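Local coordinates for protein calcium homeostasis modulator 1 (Oryzias latipes, PDB 6LMT) that forms a large-pore ion channel of the calcium homeostasis modulator family, assembled here from eight copies in the membrane, at the interface of chains A and B. Residues are numbered along the deposited sequence; one frame, centred on the assembly and turned at random. Chains: chain A/B, Calcium homeostasis modulator 1.

Contact 1: the interface of chains A and B. Residues chain A 232, 235-236, 239-240; chain B 216, 219-220.
The long C-terminal helices (210-258) of two subunits pack side by side here, and B:Tyr216 and B:Tyr220, one turn apart on chain B, reach across to the turns of chain A between A:Cys232 and A:Ala240. The phenol hydroxyl OH of B:Tyr216 donates a hydrogen bond to the backbone O of A:His235 at 3.1 Å. It meets that oxygen from above the carbonyl plane, 61° out of it, so the bond misses the lone pairs. The same OH lies 3.5 Å from CD2 of A:Phe239, whose side chain runs at about a right angle to the tyrosine. A chi1 of 176° swings the B:Tyr216 ring away from its own backbone N and out to the chain A helix, which it meets edge-on, with C of A:His235 in the plane of the ring at its edge. Its CE1 sits 3.5 Å from the backbone O of A:Cys232, and CB of A:His235 also touches this ring carbon. CB of A:Cys232 packs 3.7 Å from CD2 of the B:His219 imidazole. B:Tyr220 repeats the extended posture one turn on. CA of A:Ala236 lies in plane at the edge of its ring, while the methyl CB of this alanine rests 3.8 Å from CA of the tyrosine. CE1 of B:Tyr220 meets the methyl CB of A:Ala240 at 3.8 Å and also touches CB of A:Phe239. All eight residues belong to the C-terminal helices that follow helix 167-202 and the short 3-10 turn 203-205.

Contact 2: the interface of chains A and B. Residues chain A 233, 236-237, 240; chain B 220, 223-224, 227.
Apolar packing dominates between B:Ile223 and the small and aliphatic groups on the facing side of the chain A helix. The two branches of the isoleucine divide the work. CG1, anti to the carbonyl carbon (chi1 -68°), lies 3.8 Å from the methyl CB of A:Ala236. CG2 points between A:Lys237 and A:Ala240 and touches both CG of the lysine, at 3.7 Å, and CB of the alanine, at 3.8 Å. Its branched side chain therefore fits among three chain A residues; the small alanines at these positions would allow the helices to come close. From the following turn of chain B, B:Met227 brings its thioether SD to 3.8 Å from the methyl CB of A:Ala240. A bend at the last torsion (chi3 75°) carries CE past A:Ala240 to lie 4.2 Å from the backbone O of A:Lys237. CA of B:Glu224 makes a looser contact with CB of A:Ala240 at 4.2 Å, so this alanine is bordered by several chain B residues, including B:Tyr220.

Of the charged residues, A:Lys237 takes part through the aliphatic start of its chain, which lies obliquely across B:Ile223, with CD1 of the isoleucine also near the lysine CG; A:Lys233 and B:Glu224 touch through backbone atoms. At the margin, the backbone O of A:Lys233 lies 4.2 Å from CG1 of B:Ile223. This mainly apolar packing presumably holds the C-terminal helices of neighbouring subunits together within the octamer.

Contact 1: the interface of chains A and B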
loop_
_atom_site.group_PDB
_atom_site.type_symbol
_atom_site.label_atom_id
_atom_site.label_comp_id
_atom_site.label_asym_id
_atom_site.label_seq_id
_atom_site.Cartn_x
_atom_site.Cartn_y
_atom_site.Cartn_z
ATOM N N CYS A 232 9.831 -41.702 -0.872
ATOM C CA CYS A 232 8.760 -42.039 -1.805
ATOM C C CYS A 232 8.980 -41.385 -3.160
ATOM O O CYS A 232 8.701 -41.995 -4.196
ATOM C CB CYS A 232 7.398 -41.632 -1.243
ATOM S SG CYS A 232 6.776 -42.635 0.110
ATOM N N HIS A 235 11.792 -43.355 -5.037
ATOM C CA HIS A 235 11.253 -44.619 -5.519
ATOM C C HIS A 235 10.179 -44.427 -6.575
ATOM O O HIS A 235 9.910 -45.355 -7.342
ATOM C CB HIS A 235 10.697 -45.451 -4.364
ATOM C CG HIS A 235 11.752 -46.104 -3.533
ATOM N ND1 HIS A 235 12.410 -47.246 -3.934
ATOM C CD2 HIS A 235 12.282 -45.768 -2.334
ATOM C CE1 HIS A 235 13.291 -47.591 -3.014
ATOM N NE2 HIS A 235 13.237 -46.708 -2.033
ATOM N N ALA A 236 9.558 -43.249 -6.633
ATOM C CA ALA A 236 8.677 -42.947 -7.750
ATOM C C ALA A 236 9.477 -42.694 -9.020
ATOM O O ALA A 236 9.138 -43.222 -10.083
ATOM C CB ALA A 236 7.797 -41.745 -7.422
ATOM N N PHE A 239 10.520 -45.823 -11.023
ATOM C CA PHE A 239 9.475 -46.514 -11.773
ATOM C C PHE A 239 8.798 -45.604 -12.790
ATOM O O PHE A 239 8.274 -46.087 -13.799
ATOM C CB PHE A 239 8.430 -47.095 -10.819
ATOM C CG PHE A 239 8.925 -48.251 -9.989
ATOM C CD1 PHE A 239 10.097 -48.922 -10.310
ATOM C CD2 PHE A 239 8.203 -48.673 -8.890
ATOM C CE1 PHE A 239 10.539 -49.982 -9.540
ATOM C CE2 PHE A 239 8.639 -49.731 -8.119
ATOM C CZ PHE A 239 9.807 -50.384 -8.444
ATOM N N ALA A 240 8.788 -44.293 -12.547
ATOM C CA ALA A 240 8.191 -43.383 -13.515
ATOM C C ALA A 240 9.079 -43.223 -14.738
ATOM O O ALA A 240 8.574 -43.105 -15.857
ATOM C CB ALA A 240 7.903 -42.026 -12.874
ATOM N N TYR B 216 2.629 -42.974 -1.214
ATOM C CA TYR B 216 3.488 -43.313 -2.342
ATOM C C TYR B 216 2.743 -43.184 -3.661
ATOM O O TYR B 216 3.336 -42.812 -4.680
ATOM C CB TYR B 216 4.051 -44.722 -2.188
ATOM C CG TYR B 216 4.861 -45.136 -3.386
ATOM C CD1 TYR B 216 6.107 -44.585 -3.627
ATOM C CD2 TYR B 216 4.367 -46.057 -4.293
ATOM C CE1 TYR B 216 6.836 -44.943 -4.730
ATOM C CE2 TYR B 216 5.091 -46.418 -5.399
ATOM C CZ TYR B 216 6.321 -45.859 -5.612
ATOM O OH TYR B 216 7.039 -46.234 -6.719
ATOM N N HIS B 219 2.666 -39.364 -4.488
ATOM C CA HIS B 219 3.961 -38.915 -4.984
ATOM C C HIS B 219 4.262 -39.489 -6.355
ATOM O O HIS B 219 4.906 -38.823 -7.163
ATOM C CB HIS B 219 5.096 -39.281 -4.024
ATOM C CG HIS B 219 5.073 -38.525 -2.734
ATOM N ND1 HIS B 219 5.286 -37.167 -2.668
ATOM C CD2 HIS B 219 4.919 -38.943 -1.457
ATOM C CE1 HIS B 219 5.216 -36.773 -1.409
ATOM N NE2 HIS B 219 4.996 -37.832 -0.654
ATOM N N TYR B 220 3.798 -40.708 -6.639
ATOM C CA TYR B 220 4.061 -41.302 -7.943
ATOM C C TYR B 220 3.323 -40.578 -9.053
ATOM O O TYR B 220 3.831 -40.490 -10.173
ATOM C CB TYR B 220 3.679 -42.777 -7.949
ATOM C CG TYR B 220 3.967 -43.434 -9.271
ATOM C CD1 TYR B 220 5.267 -43.680 -9.665
ATOM C CD2 TYR B 220 2.942 -43.797 -10.128
ATOM C CE1 TYR B 220 5.544 -44.267 -10.874
ATOM C CE2 TYR B 220 3.209 -44.387 -11.340
ATOM C CZ TYR B 220 4.513 -44.622 -11.706
ATOM O OH TYR B 220 4.792 -45.214 -12.913
#

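Contact 2: the interface of chains A and B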
loop_
_atom_site.group_PDB
_atom_site.type_symbol
_atom_site.label_atom_id
_atom_site.label_comp_id
_atom_site.label_asym_id
_atom_site.label_seq_id
_atom_site.Cartn_x
_atom_site.Cartn_y
_atom_site.Cartn_z
ATOM N N LYS A 233 9.516 -40.161 -3.179
ATOM C CA LYS A 233 9.740 -39.483 -4.452
ATOM C C LYS A 233 10.872 -40.114 -5.251
ATOM O O LYS A 233 10.793 -40.171 -6.480
ATOM C CB LYS A 233 10.023 -38.002 -4.227
ATOM C CG LYS A 233 8.833 -37.242 -3.712
ATOM C CD LYS A 233 9.168 -35.796 -3.453
ATOM C CE LYS A 233 7.981 -35.081 -2.837
ATOM N NZ LYS A 233 8.271 -33.657 -2.539
ATOM N N ALA A 236 9.558 -43.249 -6.633
ATOM C CA ALA A 236 8.677 -42.947 -7.750
ATOM C C ALA A 236 9.477 -42.694 -9.020
ATOM O O ALA A 236 9.138 -43.222 -10.083
ATOM C CB ALA A 236 7.797 -41.745 -7.422
ATOM N N LYS A 237 10.562 -41.914 -8.916
ATOM C CA LYS A 237 11.337 -41.511 -10.089
ATOM C C LYS A 237 12.004 -42.688 -10.784
ATOM O O LYS A 237 12.240 -42.630 -11.993
ATOM C CB LYS A 237 12.400 -40.489 -9.703
ATOM C CG LYS A 237 11.879 -39.110 -9.414
ATOM C CD LYS A 237 12.982 -38.239 -8.876
ATOM C CE LYS A 237 14.012 -37.952 -9.945
ATOM N NZ LYS A 237 15.079 -37.054 -9.436
ATOM N N ALA A 240 8.788 -44.293 -12.547
ATOM C CA ALA A 240 8.191 -43.383 -13.515
ATOM C C ALA A 240 9.079 -43.223 -14.738
ATOM O O ALA A 240 8.574 -43.105 -15.857
ATOM C CB ALA A 240 7.903 -42.026 -12.874
ATOM N N TYR B 220 3.798 -40.708 -6.639
ATOM C CA TYR B 220 4.061 -41.302 -7.943
ATOM C C TYR B 220 3.323 -40.578 -9.053
ATOM O O TYR B 220 3.831 -40.490 -10.173
ATOM C CB TYR B 220 3.679 -42.777 -7.949
ATOM C CG TYR B 220 3.967 -43.434 -9.271
ATOM C CD1 TYR B 220 5.267 -43.680 -9.665
ATOM C CD2 TYR B 220 2.942 -43.797 -10.128
ATOM C CE1 TYR B 220 5.544 -44.267 -10.874
ATOM C CE2 TYR B 220 3.209 -44.387 -11.340
ATOM C CZ TYR B 220 4.513 -44.622 -11.706
ATOM O OH TYR B 220 4.792 -45.214 -12.913
ATOM N N ILE B 223 5.159 -37.249 -9.816
ATOM C CA ILE B 223 6.400 -37.535 -10.524
ATOM C C ILE B 223 6.118 -37.947 -11.965
ATOM O O ILE B 223 6.800 -37.500 -12.891
ATOM C CB ILE B 223 7.211 -38.598 -9.754
ATOM C CG1 ILE B 223 7.716 -38.034 -8.425
ATOM C CG2 ILE B 223 8.375 -39.096 -10.558
ATOM C CD1 ILE B 223 8.609 -36.848 -8.561
ATOM N N GLU B 224 5.091 -38.774 -12.184
ATOM C CA GLU B 224 4.799 -39.264 -13.529
ATOM C C GLU B 224 4.287 -38.156 -14.445
ATOM O O GLU B 224 4.603 -38.149 -15.640
ATOM C CB GLU B 224 3.785 -40.399 -13.460
ATOM C CG GLU B 224 3.498 -41.081 -14.779
ATOM C CD GLU B 224 2.452 -42.167 -14.650
ATOM O OE1 GLU B 224 1.936 -42.361 -13.532
ATOM O OE2 GLU B 224 2.140 -42.828 -15.661
ATOM N N MET B 227 7.511 -35.862 -15.168
ATOM C CA MET B 227 8.500 -36.515 -16.016
ATOM C C MET B 227 7.975 -36.757 -17.420
ATOM O O MET B 227 8.761 -36.769 -18.372
ATOM C CB MET B 227 8.964 -37.836 -15.401
ATOM C CG MET B 227 9.790 -37.672 -14.150
ATOM S SD MET B 227 10.423 -39.247 -13.576
ATOM C CE MET B 227 11.721 -39.526 -14.769
#

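The C-alpha centres of contact 1 and contact 2 lie about 4 Å apart, and both contacts are built from helix 210-258 of each chain. A:Ala236, A:Ala240 and B:Tyr220 belong to both, so they are two flanks of one continuous helix-helix seam: contact 1 adds the polar anchor, contact 2 the aliphatic grip. The helices run in the same general direction but out of register, a later stretch of chain A meeting an earlier stretch of chain B. This pairing, not an exact two-fold, can be repeated from neighbour to neighbour round the ring and may tie the eight subunits together.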